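Local coordinates for protein dihydropyrimidinase (PDB 3SFW) that probably catalyses, as a zinc enzyme of the amidohydrolase family, the hydrolytic ring opening of dihydropyrimidines, at residues T87-L101 / V117-A129. Sequence-based numbering, arbitrary orientation.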
loop_
_atom_site.group_PDB
_atom_site.type_symbol
_atom_site.label_atom_id
_atom_site.label_comp_id
_atom_site.label_asym_id
_atom_site.label_seq_id
_atom_site.Cartn_x
_atom_site.Cartn_y
_atom_site.Cartn_z
ATOM N N THR A 87 -15.103 9.374 -34.457
ATOM C CA THR A 87 -14.772 9.175 -35.853
ATOM C C THR A 87 -14.054 7.835 -36.195
ATOM O O THR A 87 -13.855 7.522 -37.396
ATOM C CB THR A 87 -13.965 10.374 -36.426
ATOM O OG1 THR A 87 -12.835 10.607 -35.583
ATOM C CG2 THR A 87 -14.814 11.642 -36.460
ATOM N N SER A 88 -13.573 7.101 -35.172
ATOM C CA SER A 88 -12.980 5.778 -35.396
ATOM C C SER A 88 -13.418 4.883 -34.265
ATOM O O SER A 88 -13.598 5.359 -33.118
ATOM C CB SER A 88 -11.437 5.891 -35.358
ATOM O OG SER A 88 -11.014 6.426 -36.576
ATOM N N ILE A 89 -13.590 3.594 -34.555
ATOM C CA ILE A 89 -13.864 2.617 -33.529
ATOM C C ILE A 89 -12.908 1.450 -33.647
ATOM O O ILE A 89 -12.306 1.224 -34.723
ATOM C CB ILE A 89 -15.331 2.017 -33.644
ATOM C CG1 ILE A 89 -15.531 1.311 -35.005
ATOM C CG2 ILE A 89 -16.394 3.122 -33.462
ATOM C CD1 ILE A 89 -16.829 0.517 -35.048
ATOM N N VAL A 90 -12.770 0.696 -32.556
ATOM C CA VAL A 90 -12.019 -0.541 -32.634
ATOM C C VAL A 90 -12.892 -1.588 -31.992
ATOM O O VAL A 90 -13.248 -1.485 -30.780
ATOM C CB VAL A 90 -10.629 -0.464 -31.936
ATOM C CG1 VAL A 90 -9.774 -1.682 -32.391
ATOM C CG2 VAL A 90 -9.894 0.880 -32.335
ATOM N N ASP A 91 -13.355 -2.515 -32.835
ATOM C CA ASP A 91 -14.396 -3.475 -32.449
ATOM C C ASP A 91 -13.789 -4.849 -32.133
ATOM O O ASP A 91 -12.791 -5.249 -32.732
ATOM C CB ASP A 91 -15.360 -3.589 -33.647
ATOM C CG ASP A 91 -16.676 -4.245 -33.279
ATOM O OD1 ASP A 91 -16.756 -5.480 -33.386
ATOM O OD2 ASP A 91 -17.613 -3.491 -32.869
ATOM N N PHE A 92 -14.399 -5.584 -31.198
ATOM C CA PHE A 92 -13.917 -6.928 -30.858
ATOM C C PHE A 92 -14.373 -8.046 -31.811
ATOM O O PHE A 92 -15.534 -8.521 -31.747
ATOM C CB PHE A 92 -14.316 -7.254 -29.399
ATOM C CG PHE A 92 -13.555 -6.442 -28.392
ATOM C CD1 PHE A 92 -14.081 -5.262 -27.865
ATOM C CD2 PHE A 92 -12.319 -6.861 -27.966
ATOM C CE1 PHE A 92 -13.392 -4.518 -26.949
ATOM C CE2 PHE A 92 -11.590 -6.099 -27.054
ATOM C CZ PHE A 92 -12.127 -4.900 -26.562
ATOM N N CYS A 93 -13.407 -8.572 -32.550
ATOM C CA CYS A 93 -13.626 -9.771 -33.377
ATOM C C CYS A 93 -13.559 -11.024 -32.496
ATOM O O CYS A 93 -12.508 -11.352 -31.882
ATOM C CB CYS A 93 -12.542 -9.805 -34.457
ATOM S SG CYS A 93 -12.581 -11.343 -35.426
ATOM N N LEU A 94 -14.691 -11.718 -32.376
ATOM C CA LEU A 94 -14.756 -12.874 -31.492
ATOM C C LEU A 94 -14.317 -14.126 -32.227
ATOM O O LEU A 94 -14.515 -14.244 -33.431
ATOM C CB LEU A 94 -16.177 -13.076 -31.002
ATOM C CG LEU A 94 -16.793 -11.848 -30.349
ATOM C CD1 LEU A 94 -18.209 -12.257 -29.833
ATOM C CD2 LEU A 94 -15.911 -11.315 -29.170
ATOM N N THR A 95 -13.785 -15.072 -31.472
ATOM C CA THR A 95 -13.344 -16.358 -32.044
ATOM C C THR A 95 -13.956 -17.517 -31.250
ATOM O O THR A 95 -14.425 -17.345 -30.131
ATOM C CB THR A 95 -11.819 -16.490 -31.975
ATOM O OG1 THR A 95 -11.383 -16.424 -30.598
ATOM C CG2 THR A 95 -11.165 -15.382 -32.760
ATOM N N SER A 96 -13.958 -18.703 -31.850
ATOM C CA SER A 96 -14.386 -19.911 -31.139
ATOM C C SER A 96 -13.283 -20.969 -31.217
ATOM O O SER A 96 -12.510 -20.993 -32.168
ATOM C CB SER A 96 -15.715 -20.445 -31.715
ATOM O OG SER A 96 -15.625 -20.651 -33.120
ATOM N N LYS A 97 -13.178 -21.809 -30.198
ATOM C CA LYS A 97 -12.131 -22.835 -30.202
ATOM C C LYS A 97 -12.279 -23.734 -31.404
ATOM O O LYS A 97 -13.386 -23.970 -31.882
ATOM C CB LYS A 97 -12.168 -23.664 -28.929
ATOM C CG LYS A 97 -11.667 -22.928 -27.724
ATOM C CD LYS A 97 -12.053 -23.668 -26.483
ATOM C CE LYS A 97 -12.303 -22.706 -25.344
ATOM N NZ LYS A 97 -12.112 -23.403 -24.049
ATOM N N GLY A 98 -11.146 -24.168 -31.944
ATOM C CA GLY A 98 -11.151 -25.032 -33.114
ATOM C C GLY A 98 -11.370 -24.329 -34.440
ATOM O O GLY A 98 -11.255 -24.959 -35.482
ATOM N N GLU A 99 -11.738 -23.042 -34.407
ATOM C CA GLU A 99 -11.883 -22.238 -35.638
ATOM C C GLU A 99 -10.589 -21.411 -35.832
ATOM O O GLU A 99 -10.011 -20.929 -34.853
ATOM C CB GLU A 99 -13.103 -21.304 -35.503
ATOM C CG GLU A 99 -13.320 -20.360 -36.693
ATOM C CD GLU A 99 -14.036 -19.013 -36.340
ATOM O OE1 GLU A 99 -14.002 -18.579 -35.146
ATOM O OE2 GLU A 99 -14.542 -18.353 -37.299
ATOM N N SER A 100 -10.098 -21.290 -37.061
ATOM C CA SER A 100 -8.891 -20.462 -37.254
ATOM C C SER A 100 -9.184 -19.021 -36.859
ATOM O O SER A 100 -10.320 -18.533 -37.002
ATOM C CB SER A 100 -8.391 -20.522 -38.668
ATOM O OG SER A 100 -9.118 -19.671 -39.525
ATOM N N LEU A 101 -8.154 -18.326 -36.407
ATOM C CA LEU A 101 -8.269 -16.889 -36.132
ATOM C C LEU A 101 -8.606 -16.157 -37.420
ATOM O O LEU A 101 -9.335 -15.185 -37.406
ATOM C CB LEU A 101 -6.940 -16.351 -35.580
ATOM C CG LEU A 101 -6.420 -17.002 -34.286
ATOM C CD1 LEU A 101 -5.097 -16.370 -33.888
ATOM C CD2 LEU A 101 -7.468 -16.850 -33.145
ATOM N N VAL A 117 -19.645 3.920 -41.666
ATOM C CA VAL A 117 -19.657 5.290 -42.192
ATOM C C VAL A 117 -18.448 6.056 -41.690
ATOM O O VAL A 117 -18.145 7.126 -42.208
ATOM C CB VAL A 117 -20.945 6.049 -41.838
ATOM C CG1 VAL A 117 -22.186 5.202 -42.256
ATOM C CG2 VAL A 117 -21.022 6.376 -40.336
ATOM N N ILE A 118 -17.736 5.460 -40.730
ATOM C CA ILE A 118 -16.453 6.011 -40.284
ATOM C C ILE A 118 -15.479 4.870 -40.090
ATOM O O ILE A 118 -15.806 3.690 -40.313
ATOM C CB ILE A 118 -16.581 6.823 -38.962
ATOM C CG1 ILE A 118 -17.489 6.110 -37.982
ATOM C CG2 ILE A 118 -17.235 8.173 -39.211
ATOM C CD1 ILE A 118 -16.876 5.493 -36.877
ATOM N N ASP A 119 -14.219 5.203 -39.774
ATOM C CA ASP A 119 -13.154 4.229 -39.862
ATOM C C ASP A 119 -13.159 3.259 -38.681
ATOM O O ASP A 119 -13.687 3.586 -37.610
ATOM C CB ASP A 119 -11.802 4.918 -39.956
ATOM C CG ASP A 119 -11.599 5.576 -41.305
ATOM O OD1 ASP A 119 -12.557 5.509 -42.128
ATOM O OD2 ASP A 119 -10.522 6.155 -41.563
ATOM N N TYR A 120 -12.581 2.071 -38.878
ATOM C CA TYR A 120 -12.689 1.009 -37.857
ATOM C C TYR A 120 -11.443 0.150 -37.864
ATOM O O TYR A 120 -10.909 -0.198 -38.944
ATOM C CB TYR A 120 -13.939 0.125 -38.076
ATOM C CG TYR A 120 -14.027 -0.478 -39.477
ATOM C CD1 TYR A 120 -14.544 0.274 -40.558
ATOM C CD2 TYR A 120 -13.605 -1.813 -39.712
ATOM C CE1 TYR A 120 -14.526 -0.247 -41.885
ATOM C CE2 TYR A 120 -13.603 -2.339 -41.007
ATOM C CZ TYR A 120 -14.102 -1.576 -42.074
ATOM O OH TYR A 120 -14.085 -2.126 -43.351
ATOM N N GLY A 121 -11.075 -0.331 -36.680
ATOM C CA GLY A 121 -10.116 -1.393 -36.605
ATOM C C GLY A 121 -10.758 -2.538 -35.877
ATOM O O GLY A 121 -11.934 -2.431 -35.424
ATOM N N PHE A 122 -10.020 -3.647 -35.768
ATOM C CA PHE A 122 -10.461 -4.767 -34.957
ATOM C C PHE A 122 -9.432 -5.114 -33.886
ATOM O O PHE A 122 -8.229 -5.161 -34.163
ATOM C CB PHE A 122 -10.679 -6.034 -35.826
ATOM C CG PHE A 122 -11.748 -5.875 -36.883
ATOM C CD1 PHE A 122 -12.971 -5.225 -36.602
ATOM C CD2 PHE A 122 -11.531 -6.381 -38.163
ATOM C CE1 PHE A 122 -13.884 -5.000 -37.573
ATOM C CE2 PHE A 122 -12.480 -6.152 -39.180
ATOM C CZ PHE A 122 -13.659 -5.507 -38.881
ATOM N N HIS A 123 -9.929 -5.516 -32.699
ATOM C CA HIS A 123 -9.141 -6.366 -31.769
ATOM C C HIS A 123 -9.474 -7.836 -32.057
ATOM O O HIS A 123 -10.522 -8.136 -32.615
ATOM C CB HIS A 123 -9.512 -6.096 -30.289
ATOM C CG HIS A 123 -9.687 -4.652 -29.941
ATOM N ND1 HIS A 123 -8.623 -3.761 -29.814
ATOM C CD2 HIS A 123 -10.808 -3.966 -29.601
ATOM C CE1 HIS A 123 -9.106 -2.595 -29.407
ATOM N NE2 HIS A 123 -10.433 -2.677 -29.352
ATOM N N LEU A 124 -8.685 -8.759 -31.526
ATOM C CA LEU A 124 -9.004 -10.212 -31.734
ATOM C C LEU A 124 -9.095 -10.942 -30.405
ATOM O O LEU A 124 -8.138 -10.925 -29.609
ATOM C CB LEU A 124 -7.901 -10.861 -32.585
ATOM C CG LEU A 124 -8.166 -12.341 -32.902
ATOM C CD1 LEU A 124 -9.386 -12.440 -33.837
ATOM C CD2 LEU A 124 -6.917 -12.870 -33.614
ATOM N N MET A 125 -10.239 -11.584 -30.160
ATOM C CA MET A 125 -10.416 -12.481 -28.987
ATOM C C MET A 125 -9.536 -13.724 -29.088
ATOM O O MET A 125 -9.466 -14.345 -30.146
ATOM C CB MET A 125 -11.868 -12.899 -28.898
ATOM C CG MET A 125 -12.098 -14.026 -27.863
ATOM S SD MET A 125 -13.896 -14.396 -27.986
ATOM C CE MET A 125 -13.869 -15.994 -27.134
ATOM N N VAL A 126 -8.839 -14.062 -28.019
ATOM C CA VAL A 126 -8.106 -15.372 -27.945
ATOM C C VAL A 126 -8.832 -16.245 -26.915
ATOM O O VAL A 126 -9.029 -15.806 -25.772
ATOM C CB VAL A 126 -6.616 -15.174 -27.571
ATOM C CG1 VAL A 126 -5.866 -16.509 -27.495
ATOM C CG2 VAL A 126 -5.950 -14.269 -28.610
ATOM N N SER A 127 -9.355 -17.395 -27.369
ATOM C CA SER A 127 -10.102 -18.342 -26.477
ATOM C C SER A 127 -9.146 -19.375 -25.938
ATOM O O SER A 127 -9.411 -19.978 -24.911
ATOM C CB SER A 127 -11.245 -19.099 -27.210
ATOM O OG SER A 127 -11.267 -18.851 -28.632
ATOM N N ASP A 128 -8.104 -19.687 -26.707
ATOM C CA ASP A 128 -7.093 -20.594 -26.221
ATOM C C ASP A 128 -5.809 -20.560 -27.024
ATOM O O ASP A 128 -5.782 -20.135 -28.177
ATOM C CB ASP A 128 -7.635 -22.007 -26.064
ATOM C CG ASP A 128 -7.453 -22.831 -27.286
ATOM O OD1 ASP A 128 -6.655 -23.798 -27.255
ATOM O OD2 ASP A 128 -8.094 -22.491 -28.289
ATOM N N ALA A 129 -4.708 -20.774 -26.332
ATOM C CA ALA A 129 -3.413 -20.433 -26.916
ATOM C C ALA A 129 -2.636 -21.713 -27.309
ATOM O O ALA A 129 -1.453 -21.881 -26.971
ATOM C CB ALA A 129 -2.608 -19.578 -25.925
HETATM O O HOH W 1 -10.849 -21.204 -23.086
HETATM O O HOH W 2 -8.466 -22.763 -31.194
#
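I89, D91 and C93 each use backbone N and O toward the neighbouring strand, meeting D119, G121, H123 and M125 in the staggered pattern of parallel strands. The series runs from I89 N to D119 O (3.1 Å) to M125 N on C93 O, the straightest of these bonds at 175°; a weak link from D119 N to T87 O precedes it. G121 pairs with V90 and puts no side chain on the face that V90 shares with H123.

On that face F92 meets H123: H123 CD2 sits above the centre of the F92 ring, the two ring planes inclined at 36°. S148 OG and the carbonyl of P57 bind the imidazole nitrogens and fix its rotation. The pairing belongs to a right-handed beta-alpha-beta unit of the TIM-barrel fold, helix 101-112 linking its strands, and the side chain of F92 lies about 5 Å from a bound zinc ion.

Among apolar groups, L124 CD1 touches both T95 CG2 (3.6 Å) and C93 SG, and its CD2 meets L101 CD1.

Beyond the strands, hydroxyls take over. Set between the backbone N and the carbonyl carbon (chi1 60°), T95 OG1 donates to M125 O (2.9 Å) from above the carbonyl plane and accepts from S127 OG (3.1 Å). K97 NZ donates to a water that also lies 2.6 Å from S127 O; another water bridges G98 N and D128 OD2.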